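Local coordinates for putative fumarylacetoacetate hydrolase family protein (Yersinia pestis, PDB 3S52), which is of unknown function but belongs to the fumarylacetoacetate hydrolase family and assembles from two copies of a beta-rich chain, at residues F17-V22 against K49-L54; A53-R58 against S130-G135; A148-T153 against G162-M167. One frame throughout, in Å; residues are numbered along the deposited sequence.

Contact 1. Residues F17-V22 against K49-L54; sequences FPVNKV and KPETAL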
ATOM      1  N   PHE A  17      11.893  -9.695  12.995  1.00 20.60           N
ATOM      2  CA  PHE A  17      10.749  -9.877  12.103  1.00 14.19           C
ATOM      3  C   PHE A  17      11.038  -9.175  10.788  1.00 14.68           C
ATOM      4  O   PHE A  17      11.678  -8.134  10.781  1.00 16.21           O
ATOM      5  CB  PHE A  17       9.467  -9.239  12.665  1.00 10.79           C
ATOM      6  CG  PHE A  17       9.010  -9.798  13.989  1.00 17.28           C
ATOM      7  CD1 PHE A  17       8.348 -11.011  14.055  1.00 19.52           C
ATOM      8  CD2 PHE A  17       9.204  -9.084  15.154  1.00 20.30           C
ATOM      9  CE1 PHE A  17       7.906 -11.503  15.270  1.00 23.70           C
ATOM     10  CE2 PHE A  17       8.773  -9.572  16.370  1.00 22.36           C
ATOM     11  CZ  PHE A  17       8.119 -10.783  16.428  1.00 18.83           C
ATOM     12  N   PRO A  18      10.516  -9.711   9.676  1.00 16.92           N
ATOM     13  CA  PRO A  18      10.567  -9.016   8.379  1.00 13.04           C
ATOM     14  C   PRO A  18       9.782  -7.690   8.368  1.00 11.07           C
ATOM     15  O   PRO A  18       8.874  -7.465   9.162  1.00 18.45           O
ATOM     16  CB  PRO A  18       9.883 -10.010   7.427  1.00 17.21           C
ATOM     17  CG  PRO A  18       9.930 -11.323   8.124  1.00 16.24           C
ATOM     18  CD  PRO A  18       9.825 -11.008   9.578  1.00 19.22           C
ATOM     19  N   VAL A  19      10.139  -6.810   7.451  1.00 13.56           N
ATOM     20  CA  VAL A  19       9.411  -5.572   7.272  1.00 11.69           C
ATOM     21  C   VAL A  19       8.735  -5.652   5.912  1.00 17.90           C
ATOM     22  O   VAL A  19       9.393  -5.953   4.917  1.00 15.78           O
ATOM     23  CB  VAL A  19      10.381  -4.393   7.294  1.00 18.12           C
ATOM     24  CG1 VAL A  19       9.656  -3.074   6.944  1.00 15.24           C
ATOM     25  CG2 VAL A  19      11.070  -4.326   8.663  1.00 11.10           C
ATOM     26  N   ASN A  20       7.420  -5.452   5.870  1.00 10.70           N
ATOM     27  CA  ASN A  20       6.727  -5.407   4.578  1.00 11.85           C
ATOM     28  C   ASN A  20       5.773  -4.242   4.440  1.00 12.59           C
ATOM     29  O   ASN A  20       5.989  -3.343   3.621  1.00 16.41           O
ATOM     30  CB  ASN A  20       5.987  -6.724   4.294  1.00 17.36           C
ATOM     31  CG  ASN A  20       6.931  -7.847   3.937  1.00 29.09           C
ATOM     32  OD1 ASN A  20       7.262  -8.702   4.777  1.00 23.64           O
ATOM     33  ND2 ASN A  20       7.389  -7.851   2.685  1.00 24.48           N
ATOM     34  N   LYS A  21       4.700  -4.262   5.226  1.00 12.20           N
ATOM     35  CA  LYS A  21       3.663  -3.239   5.086  1.00 10.46           C
ATOM     36  C   LYS A  21       3.062  -2.819   6.419  1.00 10.65           C
ATOM     37  O   LYS A  21       3.290  -3.451   7.459  1.00  9.61           O
ATOM     38  CB  LYS A  21       2.542  -3.702   4.135  1.00 13.41           C
ATOM     39  CG  LYS A  21       1.724  -4.914   4.651  1.00 14.40           C
ATOM     40  CD  LYS A  21       0.602  -5.297   3.668  1.00 16.96           C
ATOM     41  CE  LYS A  21      -0.077  -6.629   4.062  1.00 15.59           C
ATOM     42  NZ  LYS A  21       0.879  -7.792   4.068  1.00 15.38           N
ATOM     43  N   VAL A  22       2.279  -1.749   6.352  1.00  8.94           N
ATOM     44  CA  VAL A  22       1.540  -1.202   7.481  1.00  7.48           C
ATOM     45  C   VAL A  22       0.079  -1.076   7.028  1.00 12.20           C
ATOM     46  O   VAL A  22      -0.194  -0.404   6.040  1.00 16.16           O
ATOM     47  CB  VAL A  22       2.087   0.192   7.838  1.00 12.57           C
ATOM     48  CG1 VAL A  22       1.416   0.742   9.092  1.00  6.53           C
ATOM     49  CG2 VAL A  22       3.582   0.128   8.011  1.00 13.05           C
ATOM     50  N   LYS A  49       0.388   1.525   4.082  1.00  7.39           N
ATOM     51  CA  LYS A  49       1.630   2.225   3.802  1.00  7.51           C
ATOM     52  C   LYS A  49       2.708   1.183   3.502  1.00 16.44           C
ATOM     53  O   LYS A  49       2.712   0.096   4.090  1.00 16.63           O
ATOM     54  CB  LYS A  49       2.086   3.054   5.000  1.00 12.67           C
ATOM     55  CG  LYS A  49       1.088   4.075   5.552  1.00 17.32           C
ATOM     56  CD  LYS A  49       1.768   4.881   6.677  1.00 21.85           C
ATOM     57  CE  LYS A  49       0.840   5.874   7.357  1.00 17.86           C
ATOM     58  NZ  LYS A  49       0.833   7.226   6.703  1.00 22.56           N
ATOM     59  N   PRO A  50       3.634   1.507   2.588  1.00 16.12           N
ATOM     60  CA  PRO A  50       4.642   0.502   2.227  1.00 12.51           C
ATOM     61  C   PRO A  50       5.872   0.618   3.113  1.00 14.07           C
ATOM     62  O   PRO A  50       5.960   1.545   3.910  1.00 12.18           O
ATOM     63  CB  PRO A  50       4.998   0.894   0.795  1.00 13.94           C
ATOM     64  CG  PRO A  50       4.866   2.407   0.808  1.00 11.25           C
ATOM     65  CD  PRO A  50       3.703   2.706   1.726  1.00 10.42           C
ATOM     66  N   GLU A  51       6.829  -0.286   2.940  1.00 12.62           N
ATOM     67  CA  GLU A  51       8.054  -0.249   3.728  1.00 13.28           C
ATOM     68  C   GLU A  51       8.764   1.112   3.625  1.00 10.19           C
ATOM     69  O   GLU A  51       9.359   1.594   4.592  1.00 13.22           O
ATOM     70  CB  GLU A  51       8.981  -1.392   3.300  1.00 16.82           C
ATOM     71  CG  GLU A  51      10.432  -1.226   3.745  1.00 24.42           C
ATOM     72  CD  GLU A  51      11.232  -0.354   2.793  1.00 25.64           C
ATOM     73  OE1 GLU A  51      11.102  -0.532   1.560  1.00 21.32           O
ATOM     74  OE2 GLU A  51      11.981   0.519   3.283  1.00 36.78           O
ATOM     75  N   THR A  52       8.705   1.737   2.456  1.00  9.44           N
ATOM     76  CA  THR A  52       9.348   3.034   2.275  1.00 12.48           C
ATOM     77  C   THR A  52       8.747   4.175   3.112  1.00 14.77           C
ATOM     78  O   THR A  52       9.330   5.259   3.199  1.00 16.04           O
ATOM     79  CB  THR A  52       9.366   3.454   0.799  1.00 13.71           C
ATOM     80  OG1 THR A  52       8.091   3.174   0.203  1.00 13.31           O
ATOM     81  CG2 THR A  52      10.458   2.694   0.049  1.00 13.88           C
ATOM     82  N   ALA A  53       7.575   3.956   3.699  1.00 11.30           N
ATOM     83  CA  ALA A  53       6.966   4.974   4.571  1.00  7.28           C
ATOM     84  C   ALA A  53       7.596   4.935   5.969  1.00 12.50           C
ATOM     85  O   ALA A  53       7.651   5.939   6.679  1.00 12.99           O
ATOM     86  CB  ALA A  53       5.464   4.749   4.664  1.00  8.28           C
ATOM     87  N   LEU A  54       8.064   3.753   6.355  1.00 15.69           N
ATOM     88  CA  LEU A  54       8.508   3.513   7.718  1.00 18.23           C
ATOM     89  C   LEU A  54       9.874   4.109   8.036  1.00 15.98           C
ATOM     90  O   LEU A  54      10.793   4.025   7.233  1.00 11.85           O
ATOM     91  CB  LEU A  54       8.530   2.011   8.001  1.00  9.84           C
ATOM     92  CG  LEU A  54       7.159   1.388   8.271  1.00 20.06           C
ATOM     93  CD1 LEU A  54       7.171  -0.115   7.975  1.00 15.10           C
ATOM     94  CD2 LEU A  54       6.718   1.667   9.701  1.00 10.80           C
TER
HETATM   95  O   HOH W   1       6.415  -2.327   0.997  1.00 16.95           O
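K49 NZ is gripped three times, each time from outside the two segments: a salt bridge to D104 and hydrogen bonds to the carbonyl oxygens of K125 and S130. The side chain runs extended until chi4 (-90°), where it bends. Its root stays in the contact, with K49 CB 4.0 Å from V22 CB. The backbones of these two residues exchange two bonds, V22 N to K49 O at 3.0 Å and K49 N to V22 O at 2.8 Å. Each donor lies in the carbonyl plane of its acceptor. This antiparallel hydrogen-bonded pair joins strands 21-26 and 45-50 in the mixed sheet of the family fold. Further out, a water bridges the two segments, donating to N20 O and accepting from E51 N, 2.8 Å from each. A 3-10 turn at 51-53 then brings L54 back onto V22 and V19. L54 CD1 meets V22 CG2 nearly tip to tip at 3.6 Å and slides past V19 CG1 at 4.0 Å. The E51 and V19 side chains cross at about a right angle, E51 CG 3.8 Å from V19 CG1. A bend at chi2 (-84°) carries the E51 carboxylate off to R185 and N20 of the second subunit.

Contact 2. Residues A53-R58 against S130-G135; sequences ALCDIR and SCPISG
The short strand 54-56 pairs in parallel with the start of strand 131-138, in the buried part of the mixed sheet. Strand 131-138 lies between strand 54-56 and strand 96-107, and runs antiparallel to the latter. The division of backbone groups is regular. C131 and I133 bond to 53-58, while S130, P132 and S134 bond to L105, L103 and V101. Four bonds cross the contact: C131 N to A53 O at 2.9 Å, C55 N to C131 O at a longer 3.3 Å, I133 N to C55 O at 2.9 Å, and I57 N to I133 O at 2.9 Å. The last is almost straight, 175° at the hydrogen. I133 N meets C55 O nearly along the C=O axis, but the other three donors sit well above their carbonyl planes. The short strand axes are turned 36° from parallel.

On one face L54 CD2 lies 3.8 Å from I133 CG2, the two side chains side by side, and 3.9 Å from C131 SG. On the other face the I57 side chain crosses the P132 ring at about a right angle, with CG1 3.7 Å from P132 CB. I57 CG1 is anti to the backbone N (chi1 -154°), which points it at the ring. At the end of the strand, D56 OD1 accepts from R58 N at 2.8 Å, an Asx turn. S130 OG turns to the carbonyl oxygens of K125 and F127.

All polar bonding across the contact is thus between backbone atoms, and the side chains add apolar packing. The two cysteines point to opposite faces, so they form no disulfide with each other.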
ATOM      1  N   ALA A  53       7.575   3.956   3.699  1.00 11.30           N
ATOM      2  CA  ALA A  53       6.966   4.974   4.571  1.00  7.28           C
ATOM      3  C   ALA A  53       7.596   4.935   5.969  1.00 12.50           C
ATOM      4  O   ALA A  53       7.651   5.939   6.679  1.00 12.99           O
ATOM      5  CB  ALA A  53       5.464   4.749   4.664  1.00  8.28           C
ATOM      6  N   LEU A  54       8.064   3.753   6.355  1.00 15.69           N
ATOM      7  CA  LEU A  54       8.508   3.513   7.718  1.00 18.23           C
ATOM      8  C   LEU A  54       9.874   4.109   8.036  1.00 15.98           C
ATOM      9  O   LEU A  54      10.793   4.025   7.233  1.00 11.85           O
ATOM     10  CB  LEU A  54       8.530   2.011   8.001  1.00  9.84           C
ATOM     11  CG  LEU A  54       7.159   1.388   8.271  1.00 20.06           C
ATOM     12  CD1 LEU A  54       7.171  -0.115   7.975  1.00 15.10           C
ATOM     13  CD2 LEU A  54       6.718   1.667   9.701  1.00 10.80           C
ATOM     14  N   CYS A  55       9.997   4.695   9.227  1.00 17.52           N
ATOM     15  CA  CYS A  55      11.272   5.211   9.718  1.00 15.37           C
ATOM     16  C   CYS A  55      11.288   5.277  11.244  1.00 15.32           C
ATOM     17  O   CYS A  55      10.247   5.133  11.894  1.00 12.36           O
ATOM     18  CB  CYS A  55      11.605   6.573   9.097  1.00 16.87           C
ATOM     19  SG  CYS A  55      10.325   7.817   9.297  1.00 19.52           S
ATOM     20  N   ASP A  56      12.476   5.459  11.810  1.00 13.08           N
ATOM     21  CA  ASP A  56      12.640   5.472  13.262  1.00 16.86           C
ATOM     22  C   ASP A  56      12.210   6.856  13.796  1.00 16.94           C
ATOM     23  O   ASP A  56      12.842   7.872  13.522  1.00 16.58           O
ATOM     24  CB  ASP A  56      14.109   5.192  13.575  1.00 18.69           C
ATOM     25  CG  ASP A  56      14.423   5.207  15.067  1.00 23.25           C
ATOM     26  OD1 ASP A  56      13.558   5.591  15.884  1.00 17.81           O
ATOM     27  OD2 ASP A  56      15.562   4.840  15.416  1.00 25.23           O
ATOM     28  N   ILE A  57      11.140   6.886  14.582  1.00 11.22           N
ATOM     29  CA  ILE A  57      10.638   8.149  15.114  1.00 13.49           C
ATOM     30  C   ILE A  57      11.672   8.867  15.989  1.00 15.36           C
ATOM     31  O   ILE A  57      11.632  10.083  16.138  1.00 22.82           O
ATOM     32  CB  ILE A  57       9.304   7.951  15.874  1.00 15.27           C
ATOM     33  CG1 ILE A  57       8.475   9.244  15.868  1.00 18.08           C
ATOM     34  CG2 ILE A  57       9.535   7.390  17.283  1.00 13.40           C
ATOM     35  CD1 ILE A  57       6.986   8.992  16.120  1.00 19.41           C
ATOM     36  N   ARG A  58      12.609   8.123  16.563  1.00 12.17           N
ATOM     37  CA  ARG A  58      13.565   8.742  17.480  1.00 15.76           C
ATOM     38  C   ARG A  58      14.579   9.612  16.746  1.00 18.92           C
ATOM     39  O   ARG A  58      15.238  10.440  17.355  1.00 17.78           O
ATOM     40  CB  ARG A  58      14.293   7.681  18.299  1.00 21.94           C
ATOM     41  CG  ARG A  58      13.346   6.778  19.077  1.00 30.64           C
ATOM     42  CD  ARG A  58      14.087   5.655  19.769  1.00 40.81           C
ATOM     43  NE  ARG A  58      14.656   6.070  21.050  1.00 50.64           N
ATOM     44  CZ  ARG A  58      15.199   5.226  21.925  1.00 61.16           C
ATOM     45  NH1 ARG A  58      15.246   3.924  21.657  1.00 57.80           N
ATOM     46  NH2 ARG A  58      15.694   5.679  23.068  1.00 66.73           N
ATOM     47  N   SER A 130       6.317   8.589   5.677  1.00 11.88           N
ATOM     48  CA  SER A 130       5.019   9.022   6.227  1.00 14.91           C
ATOM     49  C   SER A 130       4.595   8.227   7.468  1.00 16.99           C
ATOM     50  O   SER A 130       3.468   8.364   7.950  1.00 14.89           O
ATOM     51  CB  SER A 130       3.912   8.903   5.189  1.00  9.42           C
ATOM     52  OG  SER A 130       3.714   7.545   4.874  1.00 14.64           O
ATOM     53  N   CYS A 131       5.466   7.344   7.938  1.00 11.63           N
ATOM     54  CA  CYS A 131       5.139   6.544   9.112  1.00 11.40           C
ATOM     55  C   CYS A 131       6.343   6.374  10.047  1.00 16.73           C
ATOM     56  O   CYS A 131       6.905   5.290  10.172  1.00 17.04           O
ATOM     57  CB  CYS A 131       4.553   5.192   8.710  1.00 16.48           C
ATOM     58  SG  CYS A 131       3.862   4.246  10.112  1.00 20.93           S
ATOM     59  N   PRO A 132       6.733   7.463  10.714  1.00 13.78           N
ATOM     60  CA  PRO A 132       7.684   7.429  11.829  1.00  9.11           C
ATOM     61  C   PRO A 132       7.100   6.588  12.945  1.00 11.05           C
ATOM     62  O   PRO A 132       5.953   6.826  13.340  1.00 11.34           O
ATOM     63  CB  PRO A 132       7.724   8.888  12.304  1.00 17.73           C
ATOM     64  CG  PRO A 132       7.155   9.686  11.193  1.00 16.66           C
ATOM     65  CD  PRO A 132       6.169   8.799  10.503  1.00 14.62           C
ATOM     66  N   ILE A 133       7.879   5.648  13.470  1.00  9.10           N
ATOM     67  CA  ILE A 133       7.365   4.731  14.474  1.00  9.02           C
ATOM     68  C   ILE A 133       8.403   4.445  15.560  1.00 13.82           C
ATOM     69  O   ILE A 133       9.616   4.477  15.300  1.00 10.60           O
ATOM     70  CB  ILE A 133       6.895   3.418  13.814  1.00 14.31           C
ATOM     71  CG1 ILE A 133       6.231   2.491  14.830  1.00 14.46           C
ATOM     72  CG2 ILE A 133       8.047   2.716  13.145  1.00  9.25           C
ATOM     73  CD1 ILE A 133       5.317   1.463  14.155  1.00 20.46           C
ATOM     74  N   SER A 134       7.909   4.182  16.770  1.00  9.91           N
ATOM     75  CA  SER A 134       8.734   3.850  17.926  1.00 11.56           C
ATOM     76  C   SER A 134       9.190   2.387  17.900  1.00 17.42           C
ATOM     77  O   SER A 134       8.812   1.611  17.020  1.00  9.22           O
ATOM     78  CB  SER A 134       7.921   4.066  19.218  1.00  8.97           C
ATOM     79  OG  SER A 134       6.870   3.091  19.336  1.00 11.37           O
ATOM     80  N   GLY A 135       9.979   2.018  18.903  1.00  9.33           N
ATOM     81  CA  GLY A 135      10.275   0.628  19.170  1.00 12.73           C
ATOM     82  C   GLY A 135       9.026  -0.006  19.757  1.00 13.59           C
ATOM     83  O   GLY A 135       8.100   0.698  20.159  1.00 11.81           O
TER

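Contact 3. Residues A148-T153 against G162-M167; sequences ADLSLT and GNTRDM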
ATOM      1  N   ALA A 148      -4.856   1.936  26.466  1.00 17.15           N
ATOM      2  CA  ALA A 148      -3.613   2.704  26.356  1.00 17.52           C
ATOM      3  C   ALA A 148      -3.790   4.203  26.067  1.00 15.28           C
ATOM      4  O   ALA A 148      -4.644   4.598  25.278  1.00 17.25           O
ATOM      5  CB  ALA A 148      -2.699   2.074  25.315  1.00 14.44           C
ATOM      6  N   ASP A 149      -2.957   5.020  26.710  1.00 14.71           N
ATOM      7  CA  ASP A 149      -2.949   6.458  26.529  1.00 18.19           C
ATOM      8  C   ASP A 149      -1.931   6.893  25.472  1.00 17.63           C
ATOM      9  O   ASP A 149      -0.825   6.372  25.407  1.00 22.51           O
ATOM     10  CB  ASP A 149      -2.671   7.161  27.857  1.00 28.08           C
ATOM     11  CG  ASP A 149      -3.829   7.019  28.835  1.00 38.53           C
ATOM     12  OD1 ASP A 149      -4.866   7.723  28.664  1.00 28.91           O
ATOM     13  OD2 ASP A 149      -3.696   6.203  29.778  1.00 42.66           O
ATOM     14  N   LEU A 150      -2.324   7.852  24.646  1.00 13.73           N
ATOM     15  CA  LEU A 150      -1.454   8.401  23.618  1.00 15.13           C
ATOM     16  C   LEU A 150      -1.458   9.912  23.762  1.00 17.31           C
ATOM     17  O   LEU A 150      -2.518  10.516  23.877  1.00 15.73           O
ATOM     18  CB  LEU A 150      -2.024   8.085  22.233  1.00 18.98           C
ATOM     19  CG  LEU A 150      -2.286   6.651  21.808  1.00 19.87           C
ATOM     20  CD1 LEU A 150      -3.278   6.622  20.661  1.00 18.66           C
ATOM     21  CD2 LEU A 150      -0.984   6.000  21.412  1.00 23.48           C
ATOM     22  N   SER A 151      -0.287  10.531  23.714  1.00 10.60           N
ATOM     23  CA  SER A 151      -0.229  11.977  23.791  1.00 14.79           C
ATOM     24  C   SER A 151       0.866  12.503  22.886  1.00 12.13           C
ATOM     25  O   SER A 151       1.916  11.880  22.722  1.00 11.98           O
ATOM     26  CB  SER A 151      -0.020  12.448  25.228  1.00 29.91           C
ATOM     27  OG  SER A 151       1.212  11.978  25.726  1.00 42.70           O
ATOM     28  N   LEU A 152       0.601  13.644  22.270  1.00  9.61           N
ATOM     29  CA  LEU A 152       1.574  14.256  21.393  1.00 15.06           C
ATOM     30  C   LEU A 152       1.637  15.688  21.818  1.00 15.95           C
ATOM     31  O   LEU A 152       0.613  16.353  21.860  1.00 13.13           O
ATOM     32  CB  LEU A 152       1.118  14.190  19.938  1.00 19.41           C
ATOM     33  CG  LEU A 152       1.967  15.003  18.957  1.00 17.76           C
ATOM     34  CD1 LEU A 152       3.413  14.489  18.973  1.00 18.49           C
ATOM     35  CD2 LEU A 152       1.392  14.937  17.552  1.00 20.85           C
ATOM     36  N   THR A 153       2.838  16.132  22.169  1.00 15.79           N
ATOM     37  CA  THR A 153       3.101  17.506  22.559  1.00 17.07           C
ATOM     38  C   THR A 153       4.017  18.086  21.492  1.00 14.30           C
ATOM     39  O   THR A 153       5.010  17.467  21.122  1.00 14.00           O
ATOM     40  CB  THR A 153       3.814  17.557  23.929  1.00 23.83           C
ATOM     41  OG1 THR A 153       2.938  17.050  24.943  1.00 22.87           O
ATOM     42  CG2 THR A 153       4.200  18.956  24.289  1.00 25.52           C
ATOM     43  N   GLY A 162      -5.239  11.110  23.932  1.00 19.25           N
ATOM     44  CA  GLY A 162      -6.382  10.237  23.786  1.00 19.13           C
ATOM     45  C   GLY A 162      -6.143   8.877  24.402  1.00 20.38           C
ATOM     46  O   GLY A 162      -5.105   8.638  25.009  1.00 17.02           O
ATOM     47  N   ASN A 163      -7.122   7.995  24.265  1.00 15.09           N
ATOM     48  CA  ASN A 163      -7.000   6.670  24.832  1.00 20.84           C
ATOM     49  C   ASN A 163      -7.682   5.685  23.909  1.00 17.22           C
ATOM     50  O   ASN A 163      -8.759   5.975  23.379  1.00 12.89           O
ATOM     51  CB  ASN A 163      -7.601   6.634  26.234  1.00 15.20           C
ATOM     52  CG  ASN A 163      -7.319   5.330  26.955  1.00 20.23           C
ATOM     53  OD1 ASN A 163      -7.962   4.314  26.687  1.00 15.06           O
ATOM     54  ND2 ASN A 163      -6.355   5.350  27.882  1.00 14.13           N
ATOM     55  N   THR A 164      -7.055   4.530  23.702  1.00 12.17           N
ATOM     56  CA  THR A 164      -7.589   3.538  22.764  1.00 15.06           C
ATOM     57  C   THR A 164      -8.955   2.972  23.163  1.00 18.57           C
ATOM     58  O   THR A 164      -9.598   2.271  22.370  1.00 13.09           O
ATOM     59  CB  THR A 164      -6.607   2.386  22.524  1.00 17.86           C
ATOM     60  OG1 THR A 164      -6.364   1.692  23.758  1.00 19.82           O
ATOM     61  CG2 THR A 164      -5.287   2.930  21.976  1.00 17.09           C
ATOM     62  N   ARG A 165      -9.409   3.265  24.379  1.00 17.39           N
ATOM     63  CA  ARG A 165     -10.758   2.842  24.756  1.00 15.26           C
ATOM     64  C   ARG A 165     -11.799   3.513  23.863  1.00 22.20           C
ATOM     65  O   ARG A 165     -12.946   3.058  23.779  1.00 17.98           O
ATOM     66  CB  ARG A 165     -11.060   3.125  26.231  1.00 17.15           C
ATOM     67  CG  ARG A 165     -11.269   4.600  26.568  1.00 18.55           C
ATOM     68  CD  ARG A 165     -11.769   4.790  28.010  1.00 23.60           C
ATOM     69  NE  ARG A 165     -10.820   4.257  28.984  1.00 28.40           N
ATOM     70  CZ  ARG A 165      -9.742   4.904  29.421  1.00 26.04           C
ATOM     71  NH1 ARG A 165      -9.457   6.123  28.977  1.00 22.93           N
ATOM     72  NH2 ARG A 165      -8.944   4.328  30.304  1.00 29.99           N
ATOM     73  N   ASP A 166     -11.401   4.585  23.181  1.00 13.99           N
ATOM     74  CA  ASP A 166     -12.348   5.330  22.363  1.00 11.85           C
ATOM     75  C   ASP A 166     -12.397   4.823  20.917  1.00 18.24           C
ATOM     76  O   ASP A 166     -13.162   5.330  20.107  1.00 21.47           O
ATOM     77  CB  ASP A 166     -12.056   6.837  22.427  1.00 18.42           C
ATOM     78  CG  ASP A 166     -12.362   7.430  23.807  1.00 27.49           C
ATOM     79  OD1 ASP A 166     -13.251   6.894  24.504  1.00 32.58           O
ATOM     80  OD2 ASP A 166     -11.720   8.421  24.206  1.00 37.16           O
HETATM   81  N   MSE A 167     -11.598   3.810  20.596  1.00 12.27           N
HETATM   82  CA  MSE A 167     -11.668   3.213  19.258  1.00 21.65           C
HETATM   83  C   MSE A 167     -13.092   2.782  18.941  1.00 20.75           C
HETATM   84  O   MSE A 167     -13.756   2.171  19.778  1.00 16.36           O
HETATM   85  CB  MSE A 167     -10.730   2.004  19.129  1.00 15.42           C
HETATM   86  CG  MSE A 167      -9.273   2.411  19.023  1.00 22.09           C
HETATM   87 SE   MSE A 167      -8.025   0.914  18.906  0.75 24.37          SE
HETATM   88  CE  MSE A 167      -6.399   1.910  19.094  1.00 29.08           C
TER
HETATM   89  O   HOH W   2      -7.281   8.078  29.863  1.00 25.12           O
HETATM   90  O   HOH W   3      -4.698   9.896  27.368  1.00 29.18           O
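The two segments run antiparallel, and their CA atoms come within 4.4 Å at D149 and N163, a non-hydrogen-bonded pair. Next to it, L150 and G162 form a hydrogen-bonded pair, with L150 N to G162 O at 2.9 Å and G162 N to L150 O at 2.8 Å. On the other flank T164 N gives a bond to A148 O at 2.9 Å, in the carbonyl plane. These are the open ends of a beta hairpin, strands 149-154 and 157-163, in a four-stranded antiparallel sheet. Strand 149-154 also pairs with strand 206-211. L150 and T164 pack on strand 70-80 of the mixed sheet, at I74 and L76.

N163 leaves its strand with CG anti to the backbone N (chi1 -172°), and both ends of its amide are bonded. ND2 reaches D149 OD1 at 2.9 Å in a nearly straight bond that lies in the amide plane but meets the carboxylate from above. The two planes are 72° apart. ND2 also bonds Q147 O. A lone pair of N163 OD1 takes R165 N at 2.9 Å, an Asx turn leading into the 3-10 segment 164-166. The same OD1 lies under the R165 guanidinium, 3.2 Å from its plane and over its centre.

D149 OD1 takes two waters as well, one shared with R165 NH1 and one with G162 O. Three donors and a nearby arginine would be expected to keep the carboxylate charged. T164 OG1 accepts a weak bond from A148 N at 3.1 Å and is also bonded to A145 O.

From the N terminus, contact 1 closes a loop of 26 residues, bringing strand 45-50 back to strand 21-26. Contact 2 opens where contact 1 ends, because A53 and L54 serve both. It spans 71 residues before strand 131-138 returns to strand 54-56. The two contacts tie neighbouring parts of the mixed sheet, and K49 links them through S130 O. Contact 3 follows in series and closes a short hairpin in the other sheet. No loop nests in another, and none cross. Nearest atoms of contacts 2 and 3 are about 7 Å apart. Contacts 1 and 3 lie on opposite sides of the chain's centre, their own centres about 23 Å apart.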